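Local coordinates for fructose 1-phosphate kinase (Staphylococcus aureus, PDB 2JG5), which probably phosphorylates fructose 1-phosphate, and perhaps tagatose 6-phosphate, at the expense of ATP to give the 1,6-bisphosphate, as a pfkB-family sugar kinase, at residues A[159-164]-A[177-182]; A[14-19]-A[30-35]; A[235-240]-A[295-300]; A[53-58]-A[78-83]. All blocks are in the same frame, centred on the assembly; numbering follows the deposited sequence.

Contact 1. Residues A[159-164]-A[177-182]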
loop_
_atom_site.group_PDB
_atom_site.type_symbol
_atom_site.label_atom_id
_atom_site.label_comp_id
_atom_site.label_asym_id
_atom_site.label_seq_id
_atom_site.Cartn_x
_atom_site.Cartn_y
_atom_site.Cartn_z
ATOM N N VAL A 159 -0.797 2.285 31.610
ATOM C CA VAL A 159 0.512 1.759 31.220
ATOM C C VAL A 159 1.048 2.540 30.023
ATOM O O VAL A 159 0.360 2.701 29.011
ATOM C CB VAL A 159 0.413 0.274 30.859
ATOM C CG1 VAL A 159 1.747 -0.250 30.399
ATOM C CG2 VAL A 159 -0.129 -0.533 32.046
ATOM N N VAL A 160 2.273 3.033 30.139
ATOM C CA VAL A 160 2.854 3.844 29.086
ATOM C C VAL A 160 4.184 3.284 28.596
ATOM O O VAL A 160 5.076 2.961 29.390
ATOM C CB VAL A 160 3.030 5.317 29.545
ATOM C CG1 VAL A 160 3.865 6.117 28.538
ATOM C CG2 VAL A 160 1.679 5.964 29.765
ATOM N N ASP A 161 4.293 3.175 27.275
ATOM C CA ASP A 161 5.549 2.880 26.607
ATOM C C ASP A 161 5.761 3.933 25.512
ATOM O O ASP A 161 5.223 3.829 24.409
ATOM C CB ASP A 161 5.529 1.456 26.054
ATOM C CG ASP A 161 6.821 1.068 25.371
ATOM O OD1 ASP A 161 7.867 1.710 25.616
ATOM O OD2 ASP A 161 6.789 0.100 24.579
ATOM N N ALA A 162 6.535 4.962 25.841
ATOM C CA ALA A 162 6.711 6.119 24.960
ATOM C C ALA A 162 8.124 6.710 25.056
ATOM O O ALA A 162 8.935 6.247 25.850
ATOM C CB ALA A 162 5.646 7.191 25.282
ATOM N N GLU A 163 8.411 7.724 24.240
ATOM C CA GLU A 163 9.663 8.477 24.323
ATOM C C GLU A 163 9.749 9.139 25.695
ATOM O O GLU A 163 8.714 9.374 26.342
ATOM C CB GLU A 163 9.720 9.556 23.237
ATOM C CG GLU A 163 9.671 9.050 21.789
ATOM C CD GLU A 163 9.121 10.107 20.815
ATOM O OE1 GLU A 163 8.062 9.861 20.187
ATOM O OE2 GLU A 163 9.741 11.192 20.684
ATOM N N LYS A 164 10.976 9.444 26.124
ATOM C CA LYS A 164 11.245 9.913 27.492
ATOM C C LYS A 164 10.320 11.028 28.001
ATOM O O LYS A 164 9.734 10.883 29.081
ATOM C CB LYS A 164 12.728 10.277 27.695
ATOM C CG LYS A 164 13.252 11.432 26.840
ATOM C CD LYS A 164 14.773 11.609 26.972
ATOM C CE LYS A 164 15.546 10.868 25.871
ATOM N NZ LYS A 164 15.398 11.511 24.528
ATOM N N PHE A 177 2.887 1.220 35.323
ATOM C CA PHE A 177 4.316 1.295 35.034
ATOM C C PHE A 177 4.589 2.073 33.749
ATOM O O PHE A 177 3.723 2.201 32.883
ATOM C CB PHE A 177 4.989 -0.092 34.997
ATOM C CG PHE A 177 4.584 -0.955 33.832
ATOM C CD1 PHE A 177 5.325 -0.949 32.656
ATOM C CD2 PHE A 177 3.488 -1.812 33.930
ATOM C CE1 PHE A 177 4.965 -1.763 31.580
ATOM C CE2 PHE A 177 3.117 -2.633 32.866
ATOM C CZ PHE A 177 3.861 -2.611 31.683
ATOM N N ILE A 178 5.803 2.617 33.674
ATOM C CA ILE A 178 6.396 3.104 32.429
ATOM C C ILE A 178 7.608 2.220 32.064
ATOM O O ILE A 178 8.086 1.447 32.896
ATOM C CB ILE A 178 6.802 4.579 32.538
ATOM C CG1 ILE A 178 7.636 4.805 33.812
ATOM C CG2 ILE A 178 5.547 5.452 32.498
ATOM C CD1 ILE A 178 8.380 6.116 33.854
ATOM N N LYS A 179 8.102 2.332 30.830
ATOM C CA LYS A 179 9.175 1.440 30.374
ATOM C C LYS A 179 10.345 2.124 29.642
ATOM O O LYS A 179 10.574 1.869 28.461
ATOM C CB LYS A 179 8.595 0.284 29.532
ATOM C CG LYS A 179 9.522 -0.923 29.433
ATOM C CD LYS A 179 9.076 -1.959 28.418
ATOM C CE LYS A 179 9.267 -1.465 27.000
ATOM N NZ LYS A 179 10.715 -1.294 26.666
ATOM N N PRO A 180 11.112 2.976 30.341
ATOM C CA PRO A 180 12.229 3.596 29.633
ATOM C C PRO A 180 13.405 2.634 29.437
ATOM O O PRO A 180 13.462 1.570 30.057
ATOM C CB PRO A 180 12.636 4.735 30.564
ATOM C CG PRO A 180 12.319 4.211 31.931
ATOM C CD PRO A 180 11.046 3.415 31.750
ATOM N N ASN A 181 14.332 2.998 28.565
ATOM C CA ASN A 181 15.589 2.256 28.516
ATOM C C ASN A 181 16.656 2.921 29.381
ATOM O O ASN A 181 16.511 4.079 29.797
ATOM C CB ASN A 181 16.068 1.991 27.076
ATOM C CG ASN A 181 16.112 3.240 26.226
ATOM O OD1 ASN A 181 16.773 4.229 26.563
ATOM N ND2 ASN A 181 15.423 3.195 25.096
ATOM N N LYS A 182 17.712 2.167 29.664
ATOM C CA LYS A 182 18.873 2.673 30.385
ATOM C C LYS A 182 19.371 4.009 29.800
ATOM O O LYS A 182 19.817 4.893 30.544
ATOM C CB LYS A 182 19.978 1.619 30.364
ATOM C CG LYS A 182 21.230 1.981 31.127
ATOM C CD LYS A 182 22.425 1.236 30.543
ATOM C CE LYS A 182 23.667 2.104 30.534
ATOM N NZ LYS A 182 23.420 3.414 29.858
HETATM O O HOH W 1 7.879 4.207 28.584
HETATM O O HOH W 2 9.297 -0.401 23.945
#

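Contact 2. Residues A[14-19]-A[30-35]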
loop_
_atom_site.group_PDB
_atom_site.type_symbol
_atom_site.label_atom_id
_atom_site.label_comp_id
_atom_site.label_asym_id
_atom_site.label_seq_id
_atom_site.Cartn_x
_atom_site.Cartn_y
_atom_site.Cartn_z
ATOM N N VAL A 14 5.721 -5.540 3.957
ATOM C CA VAL A 14 7.022 -6.185 3.919
ATOM C C VAL A 14 7.322 -6.664 2.496
ATOM O O VAL A 14 6.528 -7.389 1.902
ATOM C CB VAL A 14 7.121 -7.346 4.932
ATOM C CG1 VAL A 14 8.469 -8.025 4.822
ATOM C CG2 VAL A 14 6.911 -6.837 6.358
ATOM N N ILE A 15 8.461 -6.230 1.961
ATOM C CA ILE A 15 8.835 -6.514 0.585
ATOM C C ILE A 15 10.190 -7.206 0.543
ATOM O O ILE A 15 11.201 -6.659 1.005
ATOM C CB ILE A 15 8.874 -5.229 -0.290
ATOM C CG1 ILE A 15 7.552 -4.452 -0.185
ATOM C CG2 ILE A 15 9.180 -5.588 -1.743
ATOM C CD1 ILE A 15 7.598 -3.060 -0.790
ATOM N N PHE A 16 10.199 -8.422 0.010
ATOM C CA PHE A 16 11.435 -9.136 -0.197
ATOM C C PHE A 16 11.882 -8.860 -1.607
ATOM O O PHE A 16 11.103 -9.027 -2.557
ATOM C CB PHE A 16 11.254 -10.639 0.019
ATOM C CG PHE A 16 11.030 -11.022 1.454
ATOM C CD1 PHE A 16 9.789 -10.820 2.060
ATOM C CD2 PHE A 16 12.054 -11.588 2.199
ATOM C CE1 PHE A 16 9.582 -11.171 3.390
ATOM C CE2 PHE A 16 11.853 -11.942 3.533
ATOM C CZ PHE A 16 10.612 -11.736 4.128
ATOM N N THR A 17 13.141 -8.435 -1.731
ATOM C CA THR A 17 13.757 -8.145 -3.022
ATOM C C THR A 17 15.267 -8.200 -2.890
ATOM O O THR A 17 15.831 -7.705 -1.909
ATOM C CB THR A 17 13.273 -6.776 -3.604
ATOM O OG1 THR A 17 13.588 -6.701 -4.999
ATOM C CG2 THR A 17 13.867 -5.582 -2.850
ATOM N N ASN A 18 15.909 -8.819 -3.878
ATOM C CA ASN A 18 17.360 -9.016 -3.893
ATOM C C ASN A 18 18.117 -7.887 -4.599
ATOM O O ASN A 18 17.615 -7.320 -5.567
ATOM C CB ASN A 18 17.681 -10.353 -4.569
ATOM C CG ASN A 18 19.122 -10.746 -4.407
ATOM O OD1 ASN A 18 19.915 -10.653 -5.350
ATOM N ND2 ASN A 18 19.484 -11.173 -3.204
ATOM N N ASP A 19 19.337 -7.603 -4.127
ATOM C CA ASP A 19 20.221 -6.566 -4.697
ATOM C C ASP A 19 19.449 -5.234 -4.878
ATOM O O ASP A 19 19.315 -4.734 -6.000
ATOM C CB ASP A 19 20.846 -7.015 -6.047
ATOM C CG ASP A 19 22.124 -7.881 -5.894
ATOM O OD1 ASP A 19 23.067 -7.500 -5.156
ATOM O OD2 ASP A 19 22.207 -8.942 -6.561
ATOM N N ALA A 30 8.793 -11.377 -3.369
ATOM C CA ALA A 30 7.590 -11.638 -2.558
ATOM C C ALA A 30 7.267 -10.492 -1.620
ATOM O O ALA A 30 8.153 -9.753 -1.206
ATOM C CB ALA A 30 7.737 -12.906 -1.753
ATOM N N THR A 31 5.993 -10.361 -1.270
ATOM C CA THR A 31 5.573 -9.373 -0.286
ATOM C C THR A 31 4.573 -9.958 0.694
ATOM O O THR A 31 3.943 -10.960 0.430
ATOM C CB THR A 31 4.892 -8.127 -0.923
ATOM O OG1 THR A 31 3.600 -8.488 -1.420
ATOM C CG2 THR A 31 5.737 -7.503 -2.029
ATOM N N TYR A 32 4.430 -9.321 1.843
ATOM C CA TYR A 32 3.313 -9.632 2.702
ATOM C C TYR A 32 3.016 -8.425 3.565
ATOM O O TYR A 32 3.762 -7.446 3.552
ATOM C CB TYR A 32 3.541 -10.918 3.511
ATOM C CG TYR A 32 4.652 -10.851 4.520
ATOM C CD1 TYR A 32 5.836 -11.573 4.336
ATOM C CD2 TYR A 32 4.518 -10.081 5.680
ATOM C CE1 TYR A 32 6.862 -11.522 5.296
ATOM C CE2 TYR A 32 5.534 -10.015 6.630
ATOM C CZ TYR A 32 6.702 -10.731 6.436
ATOM O OH TYR A 32 7.697 -10.650 7.393
ATOM N N LYS A 33 1.912 -8.500 4.296
ATOM C CA LYS A 33 1.385 -7.357 5.016
ATOM C C LYS A 33 0.920 -7.792 6.373
ATOM O O LYS A 33 0.352 -8.872 6.515
ATOM C CB LYS A 33 0.164 -6.798 4.284
ATOM C CG LYS A 33 0.442 -6.154 2.960
ATOM C CD LYS A 33 -0.835 -5.525 2.421
ATOM C CE LYS A 33 -0.705 -5.226 0.972
ATOM N NZ LYS A 33 -0.653 -6.493 0.194
ATOM N N PHE A 34 1.138 -6.945 7.369
ATOM C CA PHE A 34 0.463 -7.130 8.652
ATOM C C PHE A 34 0.060 -5.823 9.343
ATOM O O PHE A 34 0.476 -4.742 8.941
ATOM C CB PHE A 34 1.270 -8.046 9.582
ATOM C CG PHE A 34 2.696 -7.613 9.803
ATOM C CD1 PHE A 34 3.019 -6.728 10.836
ATOM C CD2 PHE A 34 3.725 -8.139 9.023
ATOM C CE1 PHE A 34 4.351 -6.344 11.078
ATOM C CE2 PHE A 34 5.055 -7.768 9.250
ATOM C CZ PHE A 34 5.374 -6.859 10.279
ATOM N N ALA A 35 -0.781 -5.931 10.364
ATOM C CA ALA A 35 -1.152 -4.783 11.163
ATOM C C ALA A 35 -0.019 -4.473 12.137
ATOM O O ALA A 35 0.283 -5.268 13.030
ATOM C CB ALA A 35 -2.446 -5.060 11.905
#

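Contact 3. Residues A[235-240]-A[295-300]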
loop_
_atom_site.group_PDB
_atom_site.type_symbol
_atom_site.label_atom_id
_atom_site.label_comp_id
_atom_site.label_asym_id
_atom_site.label_seq_id
_atom_site.Cartn_x
_atom_site.Cartn_y
_atom_site.Cartn_z
ATOM N N VAL A 235 17.265 -11.724 33.940
ATOM C CA VAL A 235 18.359 -12.004 33.031
ATOM C C VAL A 235 17.871 -13.036 32.006
ATOM O O VAL A 235 17.486 -14.152 32.365
ATOM C CB VAL A 235 19.613 -12.501 33.806
ATOM C CG1 VAL A 235 20.531 -13.297 32.908
ATOM C CG2 VAL A 235 20.364 -11.328 34.444
ATOM N N ASN A 236 17.869 -12.655 30.732
ATOM C CA ASN A 236 17.398 -13.552 29.683
ATOM C C ASN A 236 18.515 -14.408 29.083
ATOM O O ASN A 236 19.688 -14.016 29.132
ATOM C CB ASN A 236 16.622 -12.781 28.592
ATOM C CG ASN A 236 17.367 -11.559 28.066
ATOM O OD1 ASN A 236 17.006 -10.427 28.375
ATOM N ND2 ASN A 236 18.390 -11.783 27.254
ATOM N N PRO A 237 18.159 -15.581 28.514
ATOM C CA PRO A 237 19.175 -16.407 27.860
ATOM C C PRO A 237 19.822 -15.670 26.691
ATOM O O PRO A 237 19.173 -14.859 26.027
ATOM C CB PRO A 237 18.377 -17.616 27.350
ATOM C CG PRO A 237 16.972 -17.144 27.279
ATOM C CD PRO A 237 16.823 -16.197 28.425
ATOM N N GLN A 238 21.103 -15.919 26.465
ATOM C CA GLN A 238 21.767 -15.368 25.299
ATOM C C GLN A 238 21.337 -16.145 24.052
ATOM O O GLN A 238 20.838 -17.272 24.149
ATOM C CB GLN A 238 23.292 -15.389 25.476
ATOM C CG GLN A 238 23.904 -14.027 25.848
ATOM C CD GLN A 238 23.793 -13.674 27.333
ATOM O OE1 GLN A 238 22.738 -13.840 27.965
ATOM N NE2 GLN A 238 24.889 -13.166 27.893
ATOM N N GLY A 239 21.510 -15.527 22.889
ATOM C CA GLY A 239 21.183 -16.167 21.625
ATOM C C GLY A 239 21.297 -15.182 20.489
ATOM O O GLY A 239 21.462 -13.980 20.717
ATOM N N LYS A 240 21.216 -15.695 19.261
ATOM C CA LYS A 240 21.214 -14.840 18.077
ATOM C C LYS A 240 19.946 -13.995 18.037
ATOM O O LYS A 240 18.837 -14.509 17.859
ATOM C CB LYS A 240 21.363 -15.659 16.788
ATOM C CG LYS A 240 21.157 -14.838 15.494
ATOM C CD LYS A 240 21.283 -15.812 14.254
ATOM C CE LYS A 240 20.560 -14.937 12.983
ATOM N NZ LYS A 240 21.902 -15.199 11.749
ATOM N N LYS A 295 10.857 -18.428 29.343
ATOM C CA LYS A 295 10.709 -18.024 30.749
ATOM C C LYS A 295 11.192 -19.054 31.775
ATOM O O LYS A 295 11.501 -18.696 32.908
ATOM C CB LYS A 295 9.310 -17.475 31.065
ATOM C CG LYS A 295 8.195 -18.466 31.215
ATOM C CD LYS A 295 6.901 -17.688 31.204
ATOM C CE LYS A 295 5.783 -18.436 31.885
ATOM N NZ LYS A 295 4.528 -17.675 31.768
ATOM N N SER A 296 11.286 -20.315 31.366
ATOM C CA SER A 296 11.980 -21.328 32.158
ATOM C C SER A 296 13.458 -20.953 32.280
ATOM O O SER A 296 14.145 -21.377 33.213
ATOM C CB SER A 296 11.866 -22.701 31.497
ATOM O OG SER A 296 10.538 -22.964 31.095
ATOM N N GLN A 297 13.928 -20.137 31.334
ATOM C CA GLN A 297 15.341 -19.807 31.201
ATOM C C GLN A 297 15.681 -18.446 31.786
ATOM O O GLN A 297 16.849 -18.134 32.013
ATOM C CB GLN A 297 15.745 -19.848 29.727
ATOM C CG GLN A 297 15.616 -21.226 29.085
ATOM C CD GLN A 297 16.011 -21.220 27.626
ATOM O OE1 GLN A 297 15.381 -20.554 26.803
ATOM N NE2 GLN A 297 17.065 -21.962 27.296
ATOM N N VAL A 298 14.657 -17.631 32.014
ATOM C CA VAL A 298 14.851 -16.296 32.562
ATOM C C VAL A 298 15.052 -16.418 34.065
ATOM O O VAL A 298 14.247 -17.034 34.769
ATOM C CB VAL A 298 13.660 -15.345 32.216
ATOM C CG1 VAL A 298 13.802 -13.993 32.914
ATOM C CG2 VAL A 298 13.551 -15.152 30.712
ATOM N N THR A 299 16.152 -15.853 34.544
ATOM C CA THR A 299 16.426 -15.818 35.975
ATOM C C THR A 299 15.846 -14.558 36.609
ATOM O O THR A 299 15.898 -13.468 36.022
ATOM C CB THR A 299 17.925 -15.904 36.243
ATOM O OG1 THR A 299 18.436 -17.070 35.589
ATOM C CG2 THR A 299 18.202 -16.012 37.736
ATOM N N ILE A 300 15.286 -14.733 37.804
ATOM C CA ILE A 300 14.682 -13.650 38.579
ATOM C C ILE A 300 15.420 -13.517 39.903
ATOM O O ILE A 300 15.625 -14.506 40.610
ATOM C CB ILE A 300 13.159 -13.909 38.809
ATOM C CG1 ILE A 300 12.359 -13.707 37.511
ATOM C CG2 ILE A 300 12.590 -13.085 39.981
ATOM C CD1 ILE A 300 12.564 -12.362 36.805
#

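Contact 4. Residues A[53-58]-A[78-83]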
loop_
_atom_site.group_PDB
_atom_site.type_symbol
_atom_site.label_atom_id
_atom_site.label_comp_id
_atom_site.label_asym_id
_atom_site.label_seq_id
_atom_site.Cartn_x
_atom_site.Cartn_y
_atom_site.Cartn_z
ATOM N N SER A 53 -8.070 -8.026 24.843
ATOM C CA SER A 53 -7.799 -6.610 24.822
ATOM C C SER A 53 -8.544 -6.085 23.622
ATOM O O SER A 53 -8.861 -6.835 22.693
ATOM C CB SER A 53 -6.301 -6.330 24.687
ATOM O OG SER A 53 -5.835 -6.681 23.396
ATOM N N THR A 54 -8.837 -4.796 23.656
ATOM C CA THR A 54 -9.516 -4.136 22.565
ATOM C C THR A 54 -8.619 -3.027 22.087
ATOM O O THR A 54 -8.210 -2.178 22.875
ATOM C CB THR A 54 -10.848 -3.541 23.046
ATOM O OG1 THR A 54 -11.616 -4.576 23.648
ATOM C CG2 THR A 54 -11.636 -2.929 21.889
ATOM N N ALA A 55 -8.317 -3.043 20.796
ATOM C CA ALA A 55 -7.481 -2.012 20.196
ATOM C C ALA A 55 -8.257 -0.707 19.999
ATOM O O ALA A 55 -9.304 -0.672 19.354
ATOM C CB ALA A 55 -6.880 -2.496 18.880
ATOM N N LEU A 56 -7.735 0.357 20.592
ATOM C CA LEU A 56 -8.254 1.703 20.396
ATOM C C LEU A 56 -7.225 2.496 19.610
ATOM O O LEU A 56 -6.101 2.032 19.416
ATOM C CB LEU A 56 -8.517 2.375 21.743
ATOM C CG LEU A 56 -9.485 1.729 22.732
ATOM C CD1 LEU A 56 -9.678 2.687 23.903
ATOM C CD2 LEU A 56 -10.815 1.365 22.079
ATOM N N GLY A 57 -7.610 3.684 19.155
ATOM C CA GLY A 57 -6.733 4.509 18.331
ATOM C C GLY A 57 -7.405 4.939 17.046
ATOM O O GLY A 57 -8.627 4.946 16.967
ATOM N N PHE A 58 -6.621 5.266 16.022
ATOM C CA PHE A 58 -7.206 5.862 14.817
ATOM C C PHE A 58 -7.077 5.020 13.566
ATOM O O PHE A 58 -5.981 4.589 13.213
ATOM C CB PHE A 58 -6.632 7.268 14.588
ATOM C CG PHE A 58 -6.736 8.153 15.799
ATOM C CD1 PHE A 58 -5.640 8.343 16.630
ATOM C CD2 PHE A 58 -7.948 8.763 16.131
ATOM C CE1 PHE A 58 -5.750 9.130 17.763
ATOM C CE2 PHE A 58 -8.057 9.550 17.255
ATOM C CZ PHE A 58 -6.967 9.740 18.071
ATOM N N SER A 78 -11.484 -4.474 18.361
ATOM C CA SER A 78 -11.023 -3.119 18.133
ATOM C C SER A 78 -12.193 -2.140 18.117
ATOM O O SER A 78 -13.328 -2.492 17.790
ATOM C CB SER A 78 -10.209 -3.018 16.836
ATOM O OG SER A 78 -11.038 -3.104 15.683
ATOM N N ASN A 79 -11.908 -0.899 18.486
ATOM C CA ASN A 79 -12.933 0.120 18.512
ATOM C C ASN A 79 -12.252 1.419 18.134
ATOM O O ASN A 79 -12.240 2.389 18.896
ATOM C CB ASN A 79 -13.600 0.164 19.889
ATOM C CG ASN A 79 -14.986 0.798 19.866
ATOM O OD1 ASN A 79 -15.537 1.122 18.812
ATOM N ND2 ASN A 79 -15.556 0.978 21.050
ATOM N N PHE A 80 -11.646 1.386 16.944
ATOM C CA PHE A 80 -10.917 2.508 16.364
ATOM C C PHE A 80 -11.824 3.675 16.010
ATOM O O PHE A 80 -12.976 3.483 15.611
ATOM C CB PHE A 80 -10.169 2.066 15.098
ATOM C CG PHE A 80 -8.976 1.192 15.363
ATOM C CD1 PHE A 80 -8.947 -0.121 14.903
ATOM C CD2 PHE A 80 -7.874 1.684 16.054
ATOM C CE1 PHE A 80 -7.830 -0.938 15.132
ATOM C CE2 PHE A 80 -6.760 0.883 16.301
ATOM C CZ PHE A 80 -6.735 -0.433 15.836
ATOM N N ILE A 81 -11.286 4.880 16.163
ATOM C CA ILE A 81 -11.967 6.105 15.772
ATOM C C ILE A 81 -11.722 6.316 14.290
ATOM O O ILE A 81 -10.557 6.457 13.861
ATOM C CB ILE A 81 -11.425 7.352 16.542
ATOM C CG1 ILE A 81 -11.478 7.147 18.063
ATOM C CG2 ILE A 81 -12.127 8.636 16.075
ATOM C CD1 ILE A 81 -12.892 6.968 18.646
ATOM N N GLU A 82 -12.809 6.347 13.512
ATOM C CA GLU A 82 -12.719 6.551 12.064
ATOM C C GLU A 82 -12.209 7.955 11.787
ATOM O O GLU A 82 -12.817 8.952 12.208
ATOM C CB GLU A 82 -14.075 6.316 11.374
ATOM C CG GLU A 82 -14.023 6.240 9.823
ATOM C CD GLU A 82 -15.388 6.412 9.166
ATOM O OE1 GLU A 82 -15.995 5.392 8.770
ATOM O OE2 GLU A 82 -15.869 7.564 9.050
ATOM N N VAL A 83 -11.073 8.026 11.110
ATOM C CA VAL A 83 -10.546 9.301 10.631
ATOM C C VAL A 83 -10.741 9.406 9.105
ATOM O O VAL A 83 -11.005 8.404 8.438
ATOM C CB VAL A 83 -9.070 9.539 11.085
ATOM C CG1 VAL A 83 -8.977 9.474 12.607
ATOM C CG2 VAL A 83 -8.137 8.513 10.487
HETATM O O HOH W 3 -10.479 4.082 19.572
#

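Contact 1. Residues A[159-164]-A[177-182]
F177 sets its ring against V159: CG1 of the valine lies over one ring face, displaced toward the rim, and comes within 3.4 Å of CZ. With chi1 at 69° the phenylalanine CG lies between its own backbone N and carbonyl carbon, on the V159 side, and a methyl such as CG1 suits a ring face by CH-pi contact. The main chain of F177 also takes part, its O accepting V160 N at 3.2 Å in a nearly straight bond (171°). I178 turns to the other face, where its CG2 meets V160 CB at 3.9 Å. At K179 the direct bonding weakens. Its N reaches V160 O only weakly (3.4 Å, 121°), and a water oxygen 2.9 Å from K179 N takes that N-H. The same water accepts A162 N and donates to V160 O, so it supplements the weak direct bond. The K179 side chain runs beside D161, its CE 3.7 Å from OD1; NZ stays 4.3 Å from OD1, too far for a salt bridge, though the opposite charges probably attract. A second water donates to D161 OD2 and is weakly held by K179 NZ, while K38 is the salt-bridge partner of OD2. N181 then caps the following helix. Strand 157-161, helix 164-170 and strand 177-178 thus form a beta-alpha-beta unit at the end of the parallel run of this ribokinase-type fold, where I178 bonds on to I215 of strand 214-217.

Contact 2. Residues A[14-19]-A[30-35]
V14, with more surface buried here than any other residue of the pair, lies beside the ring of Y32 and covers one of its faces. The CB stands over that face, 21° off the normal and offset toward the rim; CG2 touches CE2 at 3.5 Å, while CG1 sits over CZ. The same CG2 also reaches F34 CE2 at 3.6 Å, so one small branched side chain serves two aromatic neighbours. In Y32, chi1 (66°) puts CG between the backbone N and the carbonyl carbon, with the ring beside V14. Under the side chains the main chains grip twice, V14 N to Y32 O at 2.8 Å and Y32 N to V14 O at 2.9 Å, as an antiparallel hydrogen-bonded pair.

F16 extends the row. Its CE1 meets Y32 CE1 at 3.3 Å in an oblique pair, the ring planes at 46°. A30 meets F16 through its carbonyl: the O lies at the edge of the F16 ring and accepts F16 N at 2.7 Å; the return bond from A30 N is weak.

On the opposite face I15 and T31 form a non-hydrogen-bonded pair, with CG2 to CG2 at 4.0 Å, and pack against I101 and A103 of the second subunit. K33 adds a salt bridge to D86 of that subunit. The chemistry therefore differs by face: an aromatic row braces the hairpin of strands 10-16 and 25-36 on one side, while aliphatic contacts and a salt bridge on the other meet the second subunit, consistent with the lid sheet of ribokinase relatives.

Contact 3. Residues A[235-240]-A[295-300]
V235 and T299 pair as antiparallel neighbours, bringing strand 299-303, near the C-terminus, alongside strand 230-235 in the four-stranded antiparallel sheet. Two backbone bonds make the pair: V235 N to T299 O at 3.0 Å and T299 N to V235 O at 3.1 Å, with N-H...O angles of 155° and 157°. They are nearly matched, and the beta-branched side chains of both residues stand on one face, a good choice for an extended strand. V235 O is approached further by V298, whose CA makes a CA-H...O contact at 3.4 Å and whose CG1 lies 3.7 Å away.

The remaining packing is apolar or nearly so. P237 follows directly after the pairing ends; its nitrogen has no hydrogen to extend the ladder, and its ring instead meets the Q297 side chain at about a right angle. The P237 CG lies 3.8 Å from Q297 CB, while Q297, its chain extended beyond CG, brings OE1 to the same ring carbon. V298 CG2 touches P237 CD at 4.1 Å, and N236 faces inward to V273 and T277 of helix 265-280.

Two further polar links lie outside the strand pair. V298 O accepts a bond from Q270 NE2, linking V298 to helix 265-280. N236 ND2 reaches back to P237 O in a straight but long and weak bond of 3.4 Å.

Contact 4. Residues A[53-58]-A[78-83]
A55 and N79 join the two chains through a bond from N79 N to A55 O of 2.8 Å, and I81 N repeats it to G57 O at 2.8 Å; both are close to straight (166° and 169°). These carbonyl oxygens are also approached by the preceding CA atoms: S78 CA against A55 O and F80 CA against G57 O. G57 N, in turn, gives its hydrogen to a water at 2.9 Å, which lies beside N79 O, an atom also bound by Q119. G57 has a phi of 127°, where a beta carbon would press on the L56 carbonyl oxygen, so glycine suits the corner the chain turns here.

The two parallel strands 54-56 and 77-82 flank helix 61-73 in sequence, a beta-alpha-beta connection within the parallel sheet of the ribokinase-type fold, and past the corner F58 goes on pairing with I81 along the same edge of strand 77-82.

Aromatic packing occupies both faces. The F80 ring has A55 O over the centre of one face, 4.1 Å above its plane, and G57 CA in line with its edge. F80 CE2 touches L56 O at 3.4 Å, and CZ meets A55 CB at 3.7 Å, a small residue that accepts the ring while L71 of helix 61-73 packs on both. On the sheet face opposite A55 and S78, L56 lies beside N79, and F58 runs alongside I81 with CD2 to I81 CB at 3.8 Å; V83 crosses at about a right angle, its CG1 3.7 Å from F58 CD2.

From the N terminus the contacts follow in series, so that none nests in or crosses another. Contact 2 closes first, sealing the short loop of the hairpin that forms part of the mixed sheet, probably the lid as in ribokinase relatives, and meets the second subunit. Contact 4 comes next, its loop holding helix 61-73; the nearest atoms of contacts 2 and 4 are about 7 Å apart. Contact 1 follows, closing a shorter loop around helix 164-170. Contacts 4 and 1 lie toward the two sides of the same parallel sheet, their centres about 22 Å apart. Contact 3 spans the longest loop, including helices 247-260, 265-280 and 288-295, and ties the C-terminal strand into the antiparallel sheet.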